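Local coordinates for Tol-Pal system protein TolA (Pseudomonas aeruginosa, PDB 1LR0) that forms part of the Tol-Pal system, which probably helps in outer membrane invagination during cell division and in keeping the outer membrane intact, at residues A[56-70]-A[85-98]. Numbering follows the deposited sequence.
Sequences VLIEMLPDGTITNAS and VAAVRNVGRIPEMQ
Helix-on-sheet packing joins the beta-hairpin of strands 56-60 and 66-70 to the end of helix 78-91 and the segment after it, within the TonB-like C-terminal domain of TolA. Helix 85-91 runs nearly antiparallel to strand 66-70, their axes 7.8 Å apart. V88 sits against the hairpin: its CG1, anti to the backbone N (chi1 173°), meets A69 CB at 3.8 Å and also touches I58 CG2, while V38 of helix 4-41 and F116 of strand 111-116 pack on the same side chain. I66 crosses V88 at about a right angle and carries CD1 on to V91 CG1 (3.8 Å). Past the helix, where G92, with positive phi, ends the run of helical backbone angles, a single bridge pairs T65 with R93: I66 N donates to G92 O, and I94 N to G64 O at 2.8 Å. Beyond it, the selenium of M60 rests on M97 CG, and Q98 NE2 gives D63 O a nearly straight bond (174°). R89, bent at chi2 and chi3, folds back with CD on A69 CB and lays one guanidinium face over T67 O and N68 CA, both offset toward the rim; a water in the plane of the group, at its edge, accepts from R89 NH1 (2.6 Å) and donates to A69 O.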
loop_
_atom_site.group_PDB
_atom_site.type_symbol
_atom_site.label_atom_id
_atom_site.label_comp_id
_atom_site.label_asym_id
_atom_site.label_seq_id
_atom_site.Cartn_x
_atom_site.Cartn_y
_atom_site.Cartn_z
ATOM N N VAL A 56 -7.647 4.614 -2.371
ATOM C CA VAL A 56 -8.277 4.107 -1.188
ATOM C C VAL A 56 -7.408 4.320 0.005
ATOM O O VAL A 56 -6.232 3.990 -0.047
ATOM C CB VAL A 56 -8.465 2.535 -1.342
ATOM C CG1 VAL A 56 -8.966 1.970 -0.063
ATOM C CG2 VAL A 56 -9.425 2.249 -2.509
ATOM N N LEU A 57 -8.000 4.811 1.090
ATOM C CA LEU A 57 -7.299 4.925 2.384
ATOM C C LEU A 57 -7.588 3.703 3.154
ATOM O O LEU A 57 -8.708 3.352 3.393
ATOM C CB LEU A 57 -7.840 6.160 3.086
ATOM C CG LEU A 57 -7.314 6.250 4.498
ATOM C CD1 LEU A 57 -5.897 6.730 4.487
ATOM C CD2 LEU A 57 -8.248 7.222 5.223
ATOM N N ILE A 58 -6.486 3.020 3.371
ATOM C CA ILE A 58 -6.370 1.815 4.098
ATOM C C ILE A 58 -5.870 2.096 5.527
ATOM O O ILE A 58 -4.794 2.692 5.721
ATOM C CB ILE A 58 -5.433 0.892 3.439
ATOM C CG1 ILE A 58 -5.738 0.665 1.950
ATOM C CG2 ILE A 58 -5.490 -0.420 4.128
ATOM C CD1 ILE A 58 -4.828 -0.366 1.328
ATOM N N GLU A 59 -6.626 1.589 6.487
ATOM C CA GLU A 59 -6.287 1.713 7.937
ATOM C C GLU A 59 -5.942 0.352 8.508
ATOM O O GLU A 59 -6.733 -0.580 8.354
ATOM C CB GLU A 59 -7.494 2.317 8.703
ATOM C CG GLU A 59 -7.799 3.715 8.214
ATOM C CD GLU A 59 -8.915 4.451 8.936
ATOM O OE1 GLU A 59 -9.076 4.316 10.197
ATOM O OE2 GLU A 59 -9.632 5.181 8.193
HETATM N N MSE A 60 -4.781 0.260 9.156
HETATM C CA MSE A 60 -4.244 -0.940 9.741
HETATM C C MSE A 60 -3.760 -0.769 11.185
HETATM O O MSE A 60 -3.393 0.321 11.608
HETATM C CB MSE A 60 -3.070 -1.513 8.933
HETATM C CG MSE A 60 -3.542 -2.151 7.617
HETATM SE SE MSE A 60 -2.119 -2.875 6.577
HETATM C CE MSE A 60 -1.775 -1.100 5.633
ATOM N N LEU A 61 -3.709 -1.895 11.890
ATOM C CA LEU A 61 -3.026 -1.970 13.190
ATOM C C LEU A 61 -1.680 -2.487 12.963
ATOM O O LEU A 61 -1.431 -3.183 11.986
ATOM C CB LEU A 61 -3.749 -2.974 14.103
ATOM C CG LEU A 61 -5.172 -2.586 14.418
ATOM C CD1 LEU A 61 -5.976 -3.644 15.289
ATOM C CD2 LEU A 61 -5.192 -1.192 15.050
ATOM N N PRO A 62 -0.769 -2.268 13.906
ATOM C CA PRO A 62 0.584 -2.772 13.757
ATOM C C PRO A 62 0.658 -4.270 13.548
ATOM O O PRO A 62 1.650 -4.730 12.978
ATOM C CB PRO A 62 1.215 -2.432 15.099
ATOM C CG PRO A 62 0.427 -1.339 15.574
ATOM C CD PRO A 62 -0.964 -1.504 15.142
ATOM N N ASP A 63 -0.300 -5.057 14.011
ATOM C CA ASP A 63 -0.200 -6.492 13.753
ATOM C C ASP A 63 -0.628 -6.871 12.296
ATOM O O ASP A 63 -0.552 -8.087 11.919
ATOM C CB ASP A 63 -0.963 -7.357 14.766
ATOM C CG ASP A 63 -2.430 -7.168 14.698
ATOM O OD1 ASP A 63 -2.945 -6.473 13.749
ATOM O OD2 ASP A 63 -3.180 -7.692 15.575
ATOM N N GLY A 64 -1.055 -5.850 11.526
ATOM C CA GLY A 64 -1.437 -6.045 10.115
ATOM C C GLY A 64 -2.900 -6.174 9.840
ATOM O O GLY A 64 -3.287 -6.202 8.676
ATOM N N THR A 65 -3.738 -6.211 10.895
ATOM C CA THR A 65 -5.157 -6.241 10.707
ATOM C C THR A 65 -5.648 -4.970 10.067
ATOM O O THR A 65 -5.339 -3.863 10.518
ATOM C CB THR A 65 -5.889 -6.392 12.069
ATOM O OG1 THR A 65 -5.381 -7.550 12.712
ATOM C CG2 THR A 65 -7.295 -6.654 11.871
ATOM N N ILE A 66 -6.457 -5.132 9.038
ATOM C CA ILE A 66 -7.040 -4.015 8.355
ATOM C C ILE A 66 -8.319 -3.623 9.093
ATOM O O ILE A 66 -9.216 -4.413 9.220
ATOM C CB ILE A 66 -7.384 -4.443 6.874
ATOM C CG1 ILE A 66 -6.116 -4.671 6.116
ATOM C CG2 ILE A 66 -8.229 -3.411 6.203
ATOM C CD1 ILE A 66 -6.203 -5.396 4.767
ATOM N N THR A 67 -8.457 -2.389 9.532
ATOM C CA THR A 67 -9.668 -1.978 10.220
ATOM C C THR A 67 -10.558 -1.078 9.468
ATOM O O THR A 67 -11.651 -0.851 9.897
ATOM C CB THR A 67 -9.277 -1.228 11.508
ATOM O OG1 THR A 67 -8.320 -0.187 11.171
ATOM C CG2 THR A 67 -8.497 -2.183 12.351
ATOM N N ASN A 68 -10.143 -0.535 8.316
ATOM C CA ASN A 68 -11.082 0.266 7.595
ATOM C C ASN A 68 -10.464 0.493 6.191
ATOM O O ASN A 68 -9.274 0.263 6.002
ATOM C CB ASN A 68 -11.293 1.572 8.320
ATOM C CG ASN A 68 -12.515 2.281 7.889
ATOM O OD1 ASN A 68 -13.303 1.785 7.112
ATOM N ND2 ASN A 68 -12.685 3.465 8.402
ATOM N N ALA A 69 -11.316 0.847 5.256
ATOM C CA ALA A 69 -10.909 1.214 3.891
ATOM C C ALA A 69 -12.006 2.117 3.394
ATOM O O ALA A 69 -13.229 1.879 3.650
ATOM C CB ALA A 69 -10.802 -0.005 3.071
ATOM N N SER A 70 -11.601 3.203 2.783
ATOM C CA SER A 70 -12.529 4.109 2.215
ATOM C C SER A 70 -11.916 4.800 0.976
ATOM O O SER A 70 -10.724 4.904 0.843
ATOM C CB SER A 70 -12.891 5.195 3.220
ATOM O OG SER A 70 -11.685 5.787 3.677
ATOM N N VAL A 85 -12.727 -1.039 -2.389
ATOM C CA VAL A 85 -12.888 -0.975 -0.948
ATOM C C VAL A 85 -13.217 -2.377 -0.399
ATOM O O VAL A 85 -12.594 -2.821 0.547
ATOM C CB VAL A 85 -13.986 0.051 -0.600
ATOM C CG1 VAL A 85 -14.497 -0.063 0.852
ATOM C CG2 VAL A 85 -13.504 1.419 -0.884
ATOM N N ALA A 86 -14.115 -3.102 -1.051
ATOM C CA ALA A 86 -14.482 -4.448 -0.559
ATOM C C ALA A 86 -13.324 -5.388 -0.642
ATOM O O ALA A 86 -13.080 -6.222 0.242
ATOM C CB ALA A 86 -15.721 -5.006 -1.323
ATOM N N ALA A 87 -12.538 -5.260 -1.711
ATOM C CA ALA A 87 -11.399 -6.118 -1.890
ATOM C C ALA A 87 -10.360 -5.856 -0.784
ATOM O O ALA A 87 -9.764 -6.826 -0.252
ATOM C CB ALA A 87 -10.714 -5.958 -3.328
ATOM N N VAL A 88 -10.132 -4.586 -0.454
ATOM C CA VAL A 88 -9.206 -4.290 0.588
ATOM C C VAL A 88 -9.672 -5.000 1.891
ATOM O O VAL A 88 -8.868 -5.573 2.587
ATOM C CB VAL A 88 -9.027 -2.772 0.872
ATOM C CG1 VAL A 88 -8.153 -2.490 2.125
ATOM C CG2 VAL A 88 -8.277 -2.147 -0.409
ATOM N N ARG A 89 -10.897 -4.679 2.281
ATOM C CA ARG A 89 -11.437 -5.277 3.573
ATOM C C ARG A 89 -11.325 -6.820 3.563
ATOM O O ARG A 89 -10.996 -7.492 4.569
ATOM C CB ARG A 89 -12.852 -4.813 3.849
ATOM C CG ARG A 89 -13.090 -3.359 3.890
ATOM C CD ARG A 89 -12.260 -2.744 4.957
ATOM N NE ARG A 89 -12.585 -3.300 6.290
ATOM C CZ ARG A 89 -13.480 -2.797 7.116
ATOM N NH1 ARG A 89 -14.165 -1.678 6.858
ATOM N NH2 ARG A 89 -13.642 -3.429 8.242
ATOM N N ASN A 90 -11.558 -7.441 2.420
ATOM C CA ASN A 90 -11.503 -8.824 2.321
ATOM C C ASN A 90 -10.104 -9.431 2.477
ATOM O O ASN A 90 -9.961 -10.637 2.713
ATOM C CB ASN A 90 -12.168 -9.209 1.026
ATOM C CG ASN A 90 -13.657 -9.187 1.102
ATOM O OD1 ASN A 90 -14.232 -9.391 2.155
ATOM N ND2 ASN A 90 -14.296 -8.964 -0.040
ATOM N N VAL A 91 -9.063 -8.636 2.325
ATOM C CA VAL A 91 -7.754 -9.168 2.501
ATOM C C VAL A 91 -7.587 -9.539 3.962
ATOM O O VAL A 91 -6.892 -10.503 4.263
ATOM C CB VAL A 91 -6.725 -8.142 2.177
ATOM C CG1 VAL A 91 -5.412 -8.480 2.683
ATOM C CG2 VAL A 91 -6.688 -7.831 0.660
ATOM N N GLY A 92 -8.230 -8.764 4.839
ATOM C CA GLY A 92 -8.335 -9.121 6.263
ATOM C C GLY A 92 -7.170 -8.636 7.124
ATOM O O GLY A 92 -7.292 -7.812 7.994
ATOM N N ARG A 93 -6.004 -9.116 6.739
ATOM C CA ARG A 93 -4.727 -8.865 7.431
ATOM C C ARG A 93 -3.482 -8.989 6.589
ATOM O O ARG A 93 -3.377 -9.872 5.777
ATOM C CB ARG A 93 -4.567 -9.796 8.644
ATOM C CG ARG A 93 -4.721 -11.300 8.379
ATOM C CD ARG A 93 -4.753 -12.178 9.646
ATOM N NE ARG A 93 -3.590 -12.084 10.468
ATOM C CZ ARG A 93 -2.577 -12.915 10.394
ATOM N NH1 ARG A 93 -2.583 -13.873 9.517
ATOM N NH2 ARG A 93 -1.573 -12.821 11.228
ATOM N N ILE A 94 -2.496 -8.209 6.942
ATOM C CA ILE A 94 -1.211 -8.220 6.297
ATOM C C ILE A 94 -0.148 -8.301 7.385
ATOM O O ILE A 94 0.446 -7.231 7.654
ATOM C CB ILE A 94 -1.056 -6.938 5.386
ATOM C CG1 ILE A 94 -2.264 -6.883 4.441
ATOM C CG2 ILE A 94 0.167 -7.115 4.589
ATOM C CD1 ILE A 94 -2.229 -5.744 3.436
ATOM N N PRO A 95 0.048 -9.488 8.015
ATOM C CA PRO A 95 0.998 -9.648 9.164
ATOM C C PRO A 95 2.461 -9.296 8.792
ATOM O O PRO A 95 3.366 -9.057 9.603
ATOM C CB PRO A 95 0.819 -11.114 9.549
ATOM C CG PRO A 95 0.097 -11.753 8.347
ATOM C CD PRO A 95 -0.743 -10.697 7.735
ATOM N N GLU A 96 2.695 -9.276 7.480
ATOM C CA GLU A 96 3.946 -8.792 6.925
ATOM C C GLU A 96 4.244 -7.429 7.464
ATOM O O GLU A 96 5.435 -7.060 7.637
ATOM C CB GLU A 96 3.968 -8.815 5.361
ATOM C CG GLU A 96 3.880 -10.213 4.760
ATOM C CD GLU A 96 2.457 -10.829 4.639
ATOM O OE1 GLU A 96 1.478 -10.272 5.182
ATOM O OE2 GLU A 96 2.338 -11.875 3.972
HETATM N N MSE A 97 3.236 -6.648 7.872
HETATM C CA MSE A 97 3.561 -5.380 8.377
HETATM C C MSE A 97 4.351 -5.478 9.648
HETATM O O MSE A 97 4.973 -4.510 10.038
HETATM C CB MSE A 97 2.351 -4.571 8.668
HETATM C CG MSE A 97 1.516 -4.318 7.484
HETATM SE SE MSE A 97 2.437 -2.866 6.380
HETATM C CE MSE A 97 1.655 -3.437 4.549
ATOM N N GLN A 98 4.372 -6.634 10.280
ATOM C CA GLN A 98 5.010 -6.696 11.602
ATOM C C GLN A 98 6.510 -6.607 11.467
ATOM O O GLN A 98 7.209 -6.550 12.450
ATOM C CB GLN A 98 4.652 -7.974 12.325
ATOM C CG GLN A 98 3.190 -8.075 12.813
ATOM C CD GLN A 98 2.832 -9.455 13.283
ATOM O OE1 GLN A 98 3.687 -10.184 13.785
ATOM N NE2 GLN A 98 1.565 -9.828 13.132
HETATM O O HOH W 1 4.028 -3.379 12.378
HETATM O O HOH W 2 -2.551 -9.872 12.163
HETATM O O HOH W 3 -9.573 -7.157 9.211
HETATM O O HOH W 4 -14.572 -0.340 4.675
#